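Long-range contact in PrgB (Enterococcus faecalis, PDB 6EVU), which promotes aggregation, biofilm formation and conjugation by binding and compacting DNA, the chain here being its adhesin domain: residues F32-I46 with N146-F158. Numbering follows the deposited sequence.
Sequences FDQSVVTKDTKISSI and NAVFSNDPIITAF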
loop_
_atom_site.group_PDB
_atom_site.type_symbol
_atom_site.label_atom_id
_atom_site.label_comp_id
_atom_site.label_asym_id
_atom_site.label_seq_id
_atom_site.Cartn_x
_atom_site.Cartn_y
_atom_site.Cartn_z
ATOM N N PHE A 32 -12.963 -3.064 -8.208
ATOM C CA PHE A 32 -11.855 -3.953 -7.907
ATOM C C PHE A 32 -11.863 -4.114 -6.386
ATOM O O PHE A 32 -11.157 -3.452 -5.630
ATOM C CB PHE A 32 -10.518 -3.429 -8.450
ATOM C CG PHE A 32 -9.512 -4.536 -8.623
ATOM C CD1 PHE A 32 -9.411 -5.179 -9.820
ATOM C CD2 PHE A 32 -8.732 -4.979 -7.576
ATOM C CE1 PHE A 32 -8.510 -6.237 -9.966
ATOM C CE2 PHE A 32 -7.821 -6.030 -7.737
ATOM C CZ PHE A 32 -7.739 -6.640 -8.918
ATOM N N ASP A 33 -12.670 -5.050 -5.923
ATOM C CA ASP A 33 -12.973 -5.191 -4.497
ATOM C C ASP A 33 -13.277 -6.665 -4.236
ATOM O O ASP A 33 -13.080 -7.506 -5.110
ATOM C CB ASP A 33 -14.116 -4.245 -4.111
ATOM C CG ASP A 33 -15.390 -4.522 -4.884
ATOM O OD1 ASP A 33 -15.607 -5.643 -5.353
ATOM O OD2 ASP A 33 -16.181 -3.568 -5.017
ATOM N N GLN A 34 -13.794 -7.000 -3.036
ATOM C CA GLN A 34 -13.975 -8.419 -2.727
ATOM C C GLN A 34 -14.908 -9.121 -3.726
ATOM O O GLN A 34 -14.806 -10.341 -3.938
ATOM C CB GLN A 34 -14.549 -8.597 -1.309
ATOM C CG GLN A 34 -14.119 -9.880 -0.566
ATOM C CD GLN A 34 -12.605 -10.156 -0.596
ATOM O OE1 GLN A 34 -12.144 -11.137 -1.185
ATOM N NE2 GLN A 34 -11.825 -9.264 0.030
ATOM N N SER A 35 -15.850 -8.387 -4.311
ATOM C CA SER A 35 -16.786 -8.982 -5.249
ATOM C C SER A 35 -16.142 -9.549 -6.512
ATOM O O SER A 35 -16.823 -10.252 -7.278
ATOM C CB SER A 35 -17.867 -7.939 -5.618
ATOM O OG SER A 35 -17.368 -6.950 -6.490
ATOM N N VAL A 36 -14.875 -9.223 -6.793
ATOM C CA VAL A 36 -14.253 -9.613 -8.053
ATOM C C VAL A 36 -13.423 -10.885 -7.918
ATOM O O VAL A 36 -12.934 -11.424 -8.923
ATOM C CB VAL A 36 -13.406 -8.453 -8.621
ATOM C CG1 VAL A 36 -14.113 -7.070 -8.517
ATOM C CG2 VAL A 36 -12.000 -8.416 -7.991
ATOM N N VAL A 37 -13.297 -11.415 -6.707
ATOM C CA VAL A 37 -12.531 -12.631 -6.456
ATOM C C VAL A 37 -13.431 -13.833 -6.707
ATOM O O VAL A 37 -14.592 -13.854 -6.283
ATOM C CB VAL A 37 -11.972 -12.602 -5.022
ATOM C CG1 VAL A 37 -11.079 -13.823 -4.715
ATOM C CG2 VAL A 37 -11.223 -11.273 -4.782
ATOM N N THR A 38 -12.939 -14.786 -7.491
ATOM C CA THR A 38 -13.692 -15.984 -7.835
ATOM C C THR A 38 -12.971 -17.228 -7.339
ATOM O O THR A 38 -11.846 -17.161 -6.843
ATOM C CB THR A 38 -13.915 -16.136 -9.345
ATOM O OG1 THR A 38 -12.741 -16.691 -9.952
ATOM C CG2 THR A 38 -14.266 -14.826 -9.984
ATOM N N LYS A 39 -13.667 -18.382 -7.480
ATOM C CA LYS A 39 -13.081 -19.668 -7.114
ATOM C C LYS A 39 -11.784 -19.926 -7.857
ATOM O O LYS A 39 -10.926 -20.659 -7.350
ATOM C CB LYS A 39 -14.094 -20.810 -7.396
ATOM C CG LYS A 39 -14.562 -20.864 -8.869
ATOM C CD LYS A 39 -15.109 -22.253 -9.350
ATOM C CE LYS A 39 -16.311 -22.018 -10.280
ATOM N NZ LYS A 39 -16.491 -22.967 -11.429
ATOM N N ASP A 40 -11.584 -19.274 -9.010
ATOM C CA ASP A 40 -10.409 -19.467 -9.838
ATOM C C ASP A 40 -9.372 -18.343 -9.689
ATOM O O ASP A 40 -8.341 -18.385 -10.371
ATOM C CB ASP A 40 -10.831 -19.583 -11.296
ATOM C CG ASP A 40 -11.766 -20.770 -11.520
ATOM O OD1 ASP A 40 -11.372 -21.918 -11.185
ATOM O OD2 ASP A 40 -12.902 -20.551 -11.981
ATOM N N THR A 41 -9.633 -17.333 -8.856
ATOM C CA THR A 41 -8.672 -16.242 -8.720
ATOM C C THR A 41 -7.377 -16.764 -8.101
ATOM O O THR A 41 -7.405 -17.493 -7.105
ATOM C CB THR A 41 -9.229 -15.117 -7.839
ATOM O OG1 THR A 41 -10.409 -14.577 -8.431
ATOM C CG2 THR A 41 -8.168 -13.960 -7.681
ATOM N N LYS A 42 -6.237 -16.352 -8.665
ATOM C CA LYS A 42 -4.937 -16.794 -8.163
ATOM C C LYS A 42 -3.837 -15.990 -8.852
ATOM O O LYS A 42 -4.049 -15.400 -9.919
ATOM C CB LYS A 42 -4.689 -18.272 -8.431
ATOM C CG LYS A 42 -4.503 -18.583 -9.902
ATOM C CD LYS A 42 -3.975 -20.011 -10.075
ATOM C CE LYS A 42 -3.991 -20.451 -11.527
ATOM N NZ LYS A 42 -5.320 -21.013 -11.997
ATOM N N ILE A 43 -2.651 -15.987 -8.236
ATOM C CA ILE A 43 -1.447 -15.552 -8.946
ATOM C C ILE A 43 -1.049 -16.649 -9.920
ATOM O O ILE A 43 -0.844 -17.800 -9.512
ATOM C CB ILE A 43 -0.300 -15.260 -7.964
ATOM C CG1 ILE A 43 -0.652 -14.042 -7.099
ATOM C CG2 ILE A 43 1.003 -15.039 -8.748
ATOM C CD1 ILE A 43 0.370 -13.767 -5.930
ATOM N N SER A 44 -0.985 -16.315 -11.221
ATOM C CA SER A 44 -0.549 -17.283 -12.231
ATOM C C SER A 44 0.951 -17.286 -12.457
ATOM O O SER A 44 1.504 -18.332 -12.834
ATOM C CB SER A 44 -1.217 -17.012 -13.576
ATOM O OG SER A 44 -1.000 -15.661 -13.938
ATOM N N SER A 45 1.628 -16.155 -12.222
ATOM C CA SER A 45 3.078 -16.127 -12.337
ATOM C C SER A 45 3.617 -14.905 -11.617
ATOM O O SER A 45 2.930 -13.890 -11.443
ATOM C CB SER A 45 3.540 -16.104 -13.793
ATOM O OG SER A 45 3.165 -14.876 -14.387
ATOM N N ILE A 46 4.889 -15.011 -11.241
ATOM C CA ILE A 46 5.650 -13.902 -10.693
ATOM C C ILE A 46 6.970 -13.860 -11.425
ATOM O O ILE A 46 7.719 -14.848 -11.386
ATOM C CB ILE A 46 5.913 -14.061 -9.188
ATOM C CG1 ILE A 46 4.572 -14.236 -8.448
ATOM C CG2 ILE A 46 6.730 -12.885 -8.640
ATOM C CD1 ILE A 46 4.708 -14.493 -6.926
ATOM N N ASN A 146 11.621 -7.308 1.349
ATOM C CA ASN A 146 10.971 -8.588 1.214
ATOM C C ASN A 146 9.494 -8.340 0.937
ATOM O O ASN A 146 8.904 -7.414 1.475
ATOM C CB ASN A 146 11.122 -9.408 2.489
ATOM C CG ASN A 146 12.549 -9.406 3.020
ATOM O OD1 ASN A 146 13.499 -9.566 2.255
ATOM N ND2 ASN A 146 12.708 -9.211 4.350
ATOM N N ALA A 147 8.902 -9.235 0.153
ATOM C CA ALA A 147 7.500 -9.108 -0.187
ATOM C C ALA A 147 6.850 -10.460 -0.046
ATOM O O ALA A 147 7.430 -11.496 -0.399
ATOM C CB ALA A 147 7.303 -8.594 -1.609
ATOM N N VAL A 148 5.606 -10.452 0.418
ATOM C CA VAL A 148 4.760 -11.616 0.283
ATOM C C VAL A 148 3.555 -11.137 -0.503
ATOM O O VAL A 148 2.838 -10.230 -0.054
ATOM C CB VAL A 148 4.361 -12.241 1.619
ATOM C CG1 VAL A 148 3.519 -13.455 1.366
ATOM C CG2 VAL A 148 5.627 -12.712 2.419
ATOM N N PHE A 149 3.334 -11.755 -1.662
ATOM C CA PHE A 149 2.209 -11.410 -2.542
ATOM C C PHE A 149 1.108 -12.419 -2.320
ATOM O O PHE A 149 1.323 -13.625 -2.450
ATOM C CB PHE A 149 2.626 -11.383 -3.996
ATOM C CG PHE A 149 3.751 -10.411 -4.253
ATOM C CD1 PHE A 149 3.558 -9.061 -3.958
ATOM C CD2 PHE A 149 5.000 -10.828 -4.772
ATOM C CE1 PHE A 149 4.583 -8.106 -4.178
ATOM C CE2 PHE A 149 5.998 -9.852 -5.002
ATOM C CZ PHE A 149 5.796 -8.503 -4.724
ATOM N N SER A 150 -0.084 -11.923 -2.025
ATOM C CA SER A 150 -1.218 -12.797 -1.722
ATOM C C SER A 150 -1.915 -13.294 -2.979
ATOM O O SER A 150 -2.064 -12.566 -3.961
ATOM C CB SER A 150 -2.205 -12.033 -0.834
ATOM O OG SER A 150 -3.428 -12.776 -0.714
ATOM N N ASN A 151 -2.386 -14.546 -2.948
ATOM C CA ASN A 151 -3.221 -15.040 -4.034
ATOM C C ASN A 151 -4.558 -14.298 -4.117
ATOM O O ASN A 151 -5.250 -14.457 -5.119
ATOM C CB ASN A 151 -3.440 -16.579 -3.871
ATOM C CG ASN A 151 -2.338 -17.407 -4.571
ATOM O OD1 ASN A 151 -2.027 -17.197 -5.748
ATOM N ND2 ASN A 151 -1.755 -18.352 -3.843
ATOM N N ASP A 152 -4.940 -13.546 -3.067
ATOM C CA ASP A 152 -6.096 -12.657 -3.088
ATOM C C ASP A 152 -5.614 -11.266 -3.513
ATOM O O ASP A 152 -4.891 -10.616 -2.745
ATOM C CB ASP A 152 -6.741 -12.625 -1.693
ATOM C CG ASP A 152 -8.049 -11.845 -1.638
ATOM O OD1 ASP A 152 -8.268 -10.963 -2.478
ATOM O OD2 ASP A 152 -8.880 -12.092 -0.717
ATOM N N PRO A 153 -5.976 -10.772 -4.710
ATOM C CA PRO A 153 -5.479 -9.452 -5.140
ATOM C C PRO A 153 -5.988 -8.295 -4.282
ATOM O O PRO A 153 -5.437 -7.176 -4.363
ATOM C CB PRO A 153 -5.992 -9.361 -6.574
ATOM C CG PRO A 153 -7.365 -10.069 -6.490
ATOM C CD PRO A 153 -7.018 -11.308 -5.620
ATOM N N ILE A 154 -7.037 -8.535 -3.495
ATOM C CA ILE A 154 -7.597 -7.529 -2.600
ATOM C C ILE A 154 -6.884 -7.503 -1.256
ATOM O O ILE A 154 -7.014 -6.519 -0.518
ATOM C CB ILE A 154 -9.103 -7.793 -2.413
ATOM C CG1 ILE A 154 -9.770 -7.915 -3.783
ATOM C CG2 ILE A 154 -9.748 -6.713 -1.586
ATOM C CD1 ILE A 154 -9.604 -6.667 -4.664
ATOM N N ILE A 155 -6.138 -8.553 -0.921
ATOM C CA ILE A 155 -5.181 -8.487 0.180
ATOM C C ILE A 155 -3.839 -7.933 -0.294
ATOM O O ILE A 155 -3.193 -7.116 0.396
ATOM C CB ILE A 155 -5.045 -9.905 0.767
ATOM C CG1 ILE A 155 -6.352 -10.335 1.460
ATOM C CG2 ILE A 155 -3.834 -10.036 1.732
ATOM C CD1 ILE A 155 -6.347 -11.780 1.937
ATOM N N THR A 156 -3.452 -8.328 -1.500
ATOM C CA THR A 156 -2.366 -7.724 -2.278
ATOM C C THR A 156 -0.933 -8.038 -1.796
ATOM O O THR A 156 -0.343 -9.000 -2.265
ATOM C CB THR A 156 -2.599 -6.189 -2.375
ATOM O OG1 THR A 156 -4.045 -5.980 -2.460
ATOM C CG2 THR A 156 -1.969 -5.555 -3.615
ATOM N N ALA A 157 -0.361 -7.233 -0.930
ATOM C CA ALA A 157 1.071 -7.349 -0.652
ATOM C C ALA A 157 1.394 -7.032 0.799
ATOM O O ALA A 157 0.838 -6.100 1.376
ATOM C CB ALA A 157 1.883 -6.402 -1.525
ATOM N N PHE A 158 2.384 -7.735 1.344
ATOM C CA PHE A 158 3.030 -7.349 2.597
ATOM C C PHE A 158 4.483 -7.114 2.278
ATOM O O PHE A 158 5.098 -7.954 1.623
ATOM C CB PHE A 158 2.899 -8.454 3.653
ATOM C CG PHE A 158 1.473 -8.718 4.099
ATOM C CD1 PHE A 158 0.625 -9.454 3.283
ATOM C CD2 PHE A 158 0.988 -8.259 5.347
ATOM C CE1 PHE A 158 -0.724 -9.744 3.707
ATOM C CE2 PHE A 158 -0.367 -8.510 5.744
ATOM C CZ PHE A 158 -1.189 -9.242 4.928
HETATM O O HOH W 1 -7.772 -15.789 -4.123
HETATM O O HOH W 2 -1.231 -19.469 -7.476
#
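Strands 42-46 and 146-150, which belong to different antiparallel sheets, run at 116° with axes 8.5 Å apart, and the two backbones come closest where Lys42 meets Asn151 beyond the end of the second strand. Here the backbone N of Ile43 donates to Asn151 OD1 at 2.8 Å, nearly straight (161°) and in the carbonyl plane. A water donates to the same OD1 and to the O of Ile43, while Asn151 ND2 is held by Asn97 and Tyr100, which fixes the amide's rotation. The side chain of Ile43 extends from beside this bond toward strand 146-150, CD1 lying 3.8 Å from Phe149 CB. This end of the contact lies between the two antiparallel sheets, consistent with the beta-sandwich of antigen I/II family adhesin domains, whereas the 151-156 loop linking strands 146-150 and 157-158 meets the loop before strand 42-46. Within it Asp152 OD1 accepts from Ile154 N, closing an Asx turn. Ile154, with CG1 anti to its carbonyl carbon (chi1 -52°), extends CD1 to 3.5 Å from Phe32 CD2, and its CG1 lies 3.8 Å from Val37 CG2. Pro153 presents CB to the edge of the Phe32 ring at 4.0 Å from CE2, and its CD meets Thr41 CG2 at 3.6 Å.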